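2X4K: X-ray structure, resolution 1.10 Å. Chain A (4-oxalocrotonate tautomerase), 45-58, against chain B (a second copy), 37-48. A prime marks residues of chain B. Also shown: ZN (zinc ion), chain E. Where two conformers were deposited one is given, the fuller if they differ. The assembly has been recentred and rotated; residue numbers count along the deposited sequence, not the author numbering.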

# COMPACT_ATOMS: atom_id res chain seq x y z
N ILE A 45 6.01 -9.26 -3.32
CA ILE A 45 6.76 -9.38 -2.08
C ILE A 45 7.65 -8.15 -1.92
O ILE A 45 8.38 -7.78 -2.85
CB ILE A 45 7.63 -10.65 -2.07
CG1 ILE A 45 6.79 -11.89 -2.36
CG2 ILE A 45 8.31 -10.80 -0.71
CD1 ILE A 45 7.63 -13.09 -2.71
N GLU A 46 7.57 -7.51 -0.76
CA GLU A 46 8.42 -6.39 -0.41
C GLU A 46 9.23 -6.79 0.80
O GLU A 46 8.68 -6.99 1.87
CB GLU A 46 7.59 -5.16 -0.06
CG GLU A 46 6.76 -4.63 -1.20
CD GLU A 46 6.15 -3.30 -0.86
OE1 GLU A 46 5.38 -3.23 0.12
OE2 GLU A 46 6.48 -2.31 -1.55
N GLU A 47 10.54 -6.89 0.63
CA GLU A 47 11.42 -7.23 1.73
C GLU A 47 11.81 -5.96 2.50
O GLU A 47 12.01 -4.90 1.90
CB GLU A 47 12.65 -8.00 1.22
CG GLU A 47 12.29 -9.39 0.70
CD GLU A 47 13.50 -10.22 0.29
OE1 GLU A 47 13.76 -10.30 -0.92
OE2 GLU A 47 14.18 -10.79 1.16
N MET A 48 11.89 -6.09 3.82
CA MET A 48 12.19 -4.96 4.70
C MET A 48 13.44 -5.22 5.51
O MET A 48 13.63 -6.31 6.04
CB MET A 48 11.04 -4.75 5.69
CG MET A 48 9.64 -4.68 5.12
SD MET A 48 8.45 -4.37 6.43
CE MET A 48 8.25 -5.97 7.19
N LYS A 49 14.26 -4.18 5.65
CA LYS A 49 15.38 -4.24 6.59
C LYS A 49 14.83 -4.12 8.02
O LYS A 49 13.85 -3.41 8.25
CB LYS A 49 16.35 -3.09 6.33
CG LYS A 49 16.96 -3.11 4.94
CD LYS A 49 17.91 -1.95 4.72
CE LYS A 49 18.55 -2.01 3.35
NZ LYS A 49 19.48 -0.87 3.11
N PRO A 50 15.48 -4.80 8.98
CA PRO A 50 14.98 -4.79 10.36
C PRO A 50 15.02 -3.41 11.04
O PRO A 50 14.30 -3.20 12.01
CB PRO A 50 15.92 -5.78 11.07
CG PRO A 50 17.13 -5.82 10.23
CD PRO A 50 16.65 -5.66 8.83
N ASN A 51 15.83 -2.50 10.52
CA ASN A 51 15.84 -1.13 11.03
C ASN A 51 14.76 -0.24 10.38
O ASN A 51 14.71 0.97 10.65
CB ASN A 51 17.24 -0.51 10.87
CG ASN A 51 17.60 -0.24 9.44
OD1 ASN A 51 17.15 -0.94 8.54
ND2 ASN A 51 18.39 0.80 9.21
N HIS A 52 13.88 -0.84 9.57
CA HIS A 52 12.80 -0.10 8.91
C HIS A 52 11.41 -0.52 9.34
O HIS A 52 10.43 -0.10 8.75
CB HIS A 52 12.90 -0.25 7.40
CG HIS A 52 13.95 0.62 6.80
ND1 HIS A 52 15.29 0.44 7.05
CD2 HIS A 52 13.85 1.69 5.99
CE1 HIS A 52 15.97 1.36 6.40
NE2 HIS A 52 15.12 2.13 5.75
N TYR A 53 11.30 -1.35 10.38
CA TYR A 53 9.98 -1.70 10.88
C TYR A 53 9.99 -2.11 12.33
O TYR A 53 11.03 -2.49 12.88
CB TYR A 53 9.32 -2.79 10.03
CG TYR A 53 9.94 -4.16 10.16
CD1 TYR A 53 9.47 -5.07 11.10
CD2 TYR A 53 10.96 -4.55 9.32
CE1 TYR A 53 10.02 -6.33 11.20
CE2 TYR A 53 11.52 -5.82 9.41
CZ TYR A 53 11.06 -6.70 10.36
OH TYR A 53 11.62 -7.95 10.44
N GLY A 54 8.83 -2.02 12.95
CA GLY A 54 8.69 -2.38 14.33
C GLY A 54 7.26 -2.53 14.77
O GLY A 54 6.32 -2.31 14.00
N VAL A 55 7.12 -2.95 16.02
CA VAL A 55 5.84 -3.06 16.68
C VAL A 55 6.03 -2.53 18.10
O VAL A 55 7.14 -2.59 18.66
CB VAL A 55 5.32 -4.53 16.69
CG1 VAL A 55 6.29 -5.46 17.40
CG2 VAL A 55 3.93 -4.60 17.30
N ALA A 56 4.97 -1.95 18.65
CA ALA A 56 5.01 -1.32 19.96
C ALA A 56 6.06 -0.21 20.07
O ALA A 56 6.52 0.10 21.15
CB ALA A 56 5.20 -2.37 21.06
N GLY A 57 6.42 0.38 18.93
CA GLY A 57 7.35 1.51 18.92
C GLY A 57 8.81 1.13 18.90
O GLY A 57 9.66 2.02 18.94
N VAL A 58 9.11 -0.16 18.84
CA VAL A 58 10.49 -0.65 18.88
C VAL A 58 10.80 -1.38 17.58
O VAL A 58 10.05 -2.28 17.16
CB VAL A 58 10.72 -1.60 20.07
CG1 VAL A 58 12.15 -2.10 20.09
CG2 VAL A 58 10.38 -0.89 21.37
N ASN B 37 -4.06 -0.23 21.73
CA ASN B 37 -3.02 -0.87 22.53
C ASN B 37 -1.68 -0.73 21.82
O ASN B 37 -1.59 -1.04 20.63
CB ASN B 37 -3.32 -2.36 22.71
CG ASN B 37 -4.58 -2.62 23.49
OD1 ASN B 37 -5.01 -1.80 24.30
ND2 ASN B 37 -5.19 -3.77 23.25
N ARG B 38 -0.65 -0.31 22.54
CA ARG B 38 0.64 -0.07 21.92
C ARG B 38 1.20 -1.32 21.24
O ARG B 38 1.81 -1.22 20.19
CB ARG B 38 1.64 0.47 22.93
CG ARG B 38 2.83 1.12 22.28
CD ARG B 38 3.82 1.66 23.27
NE ARG B 38 4.97 2.25 22.60
CZ ARG B 38 5.04 3.51 22.17
NH1 ARG B 38 4.02 4.35 22.34
NH2 ARG B 38 6.13 3.95 21.56
N GLN B 39 0.97 -2.49 21.83
CA GLN B 39 1.49 -3.75 21.29
C GLN B 39 0.85 -4.14 19.95
O GLN B 39 1.34 -5.05 19.27
CB GLN B 39 1.31 -4.89 22.30
CG GLN B 39 -0.14 -5.25 22.65
CD GLN B 39 -0.65 -4.56 23.90
OE1 GLN B 39 -0.38 -3.38 24.14
NE2 GLN B 39 -1.42 -5.29 24.70
N ALA B 40 -0.24 -3.48 19.59
CA ALA B 40 -0.94 -3.75 18.34
C ALA B 40 -0.59 -2.74 17.25
O ALA B 40 -1.17 -2.80 16.16
CB ALA B 40 -2.44 -3.74 18.58
N ILE B 41 0.34 -1.82 17.52
CA ILE B 41 0.67 -0.75 16.57
C ILE B 41 1.96 -1.11 15.86
O ILE B 41 3.00 -1.30 16.49
CB ILE B 41 0.82 0.62 17.26
CG1 ILE B 41 -0.48 1.00 17.97
CG2 ILE B 41 1.20 1.69 16.23
CD1 ILE B 41 -0.36 2.22 18.88
N HIS B 42 1.89 -1.17 14.53
CA HIS B 42 2.98 -1.60 13.68
C HIS B 42 3.38 -0.47 12.75
O HIS B 42 2.51 0.21 12.21
CB HIS B 42 2.53 -2.80 12.85
CG HIS B 42 1.92 -3.88 13.67
ND1 HIS B 42 0.64 -3.82 14.15
CD2 HIS B 42 2.43 -5.05 14.12
CE1 HIS B 42 0.37 -4.91 14.85
NE2 HIS B 42 1.45 -5.67 14.85
N VAL B 43 4.68 -0.29 12.54
CA VAL B 43 5.17 0.75 11.65
C VAL B 43 6.17 0.18 10.67
O VAL B 43 7.09 -0.55 11.06
CB VAL B 43 5.82 1.91 12.43
CG1 VAL B 43 6.32 3.00 11.48
CG2 VAL B 43 4.84 2.48 13.44
N VAL B 44 5.99 0.50 9.40
CA VAL B 44 6.93 0.17 8.35
C VAL B 44 7.36 1.45 7.65
O VAL B 44 6.52 2.29 7.34
CB VAL B 44 6.29 -0.78 7.31
CG1 VAL B 44 7.23 -1.01 6.12
CG2 VAL B 44 5.89 -2.10 7.97
N ILE B 45 8.67 1.57 7.44
CA ILE B 45 9.24 2.70 6.73
C ILE B 45 9.74 2.23 5.37
O ILE B 45 10.46 1.24 5.27
CB ILE B 45 10.41 3.33 7.51
CG1 ILE B 45 9.98 3.69 8.94
CG2 ILE B 45 10.90 4.58 6.81
CD1 ILE B 45 11.15 3.96 9.85
N GLU B 46 9.32 2.94 4.32
CA GLU B 46 9.79 2.69 2.96
C GLU B 46 10.50 3.94 2.48
O GLU B 46 9.88 4.98 2.32
CB GLU B 46 8.63 2.40 2.03
CG GLU B 46 7.85 1.16 2.37
CD GLU B 46 6.86 0.81 1.29
OE1 GLU B 46 5.97 1.64 1.01
OE2 GLU B 46 7.01 -0.27 0.69
N GLU B 47 11.80 3.83 2.25
CA GLU B 47 12.58 4.95 1.76
C GLU B 47 12.50 5.00 0.23
O GLU B 47 12.49 3.96 -0.44
CB GLU B 47 14.02 4.87 2.27
CG GLU B 47 14.12 5.10 3.77
CD GLU B 47 15.55 5.13 4.29
OE1 GLU B 47 16.00 4.11 4.84
OE2 GLU B 47 16.24 6.16 4.15
N MET B 48 12.43 6.21 -0.31
CA MET B 48 12.28 6.43 -1.74
C MET B 48 13.43 7.26 -2.29
O MET B 48 13.83 8.25 -1.69
CB MET B 48 10.99 7.20 -2.04
CG MET B 48 9.72 6.68 -1.40
SD MET B 48 8.31 7.68 -1.92
CE MET B 48 8.44 9.13 -0.88
ZN ZN E . 1.54 -7.60 15.47
O HOH W 1 5.30 0.35 16.33
O HOH W 2 3.84 -8.15 15.73

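What brings two acidic side chains together where chain A first meets its partner? Glu46 OE2 lies 3.1 Å from Glu46′ OE2, a separation that two carboxylates would ordinarily resist. Both oxygens bind a metal, and a shared positive charge of that kind offsets the repulsion; the pair is not hydrogen-bonded. Two residues on, Met48 also points toward chain B, and its SD packs 3.6 Å from Val44′ CG1, an apolar contact between two buried side chains.

How does His52 hold the partner strand with both its backbone and its ring? Its carbonyl takes a nearly straight hydrogen bond from Ile45′, with Ile45′ N 2.8 Å from His52 O, and the same oxygen receives a CA-H...O contact from Val44′ CA at 3.5 Å. The ring, at chi1 m, brings its end nearer to chain B than the sideways CA-to-CB bond would suggest. There His52 NE2 donates to Glu47′ OE1 over a very short 2.4 Å, and the carboxylate oxygen sits at the ring edge, near its plane, where the nitrogen's hydrogen can reach it. On the other ring nitrogen, His52 ND1 donates to Asn51 OD1 at 2.8 Å, so a neighbour in the same chain helps to fix the ring's orientation. No other residue of this chain A stretch has more area covered by the partner.

What keeps the two strands in register from Tyr53 to Val55? They run antiparallel, at 174°, and Gly54 and Val43′ form the hydrogen-bonded pair: Gly54 N donates to Val43′ O and Val43′ N donates back to Gly54 O, each at 3.0 Å. Tyr53 with Val44′ and Val55 with His42′ are the flanking non-hydrogen-bonded pairs, whose CA atoms come closer, 4.4 Å between Tyr53 CA and Val44′ CA and likewise between Val55 CA and His42′ CA. The side chains of these four residues share one face of the sheet. On it Tyr53 CB meets Val44′ CG2 at 4.1 Å before the phenol leads away, while Val55 CG2 rests 3.5 Å from His42′ CD2. That imidazole is also a metal ligand, its His42′ NE2 lying 2.0 Å from the zinc ion ZN. At Gly54 a CB would clash with Val58 O, across the type I' turn that follows.

How does the contact continue once chain A turns? Ala56 N donates to Ile41′ O at 3.0 Å, extending the ladder by one bond into the turn from Val55 to Val58. Its carbonyl faces the other way along the contact, to the edge of the Arg38′ guanidinium, where Arg38′ NE donates to Ala56 O at 3.0 Å. Water 1 adds a bridge, accepting from Gly57 N at 2.8 Å and donating to Ile41′ O at 2.8 Å. Glycine suits position 57 closely: a CB there would be jammed against the preceding carbonyl and would also clash with Arg38′ NH2.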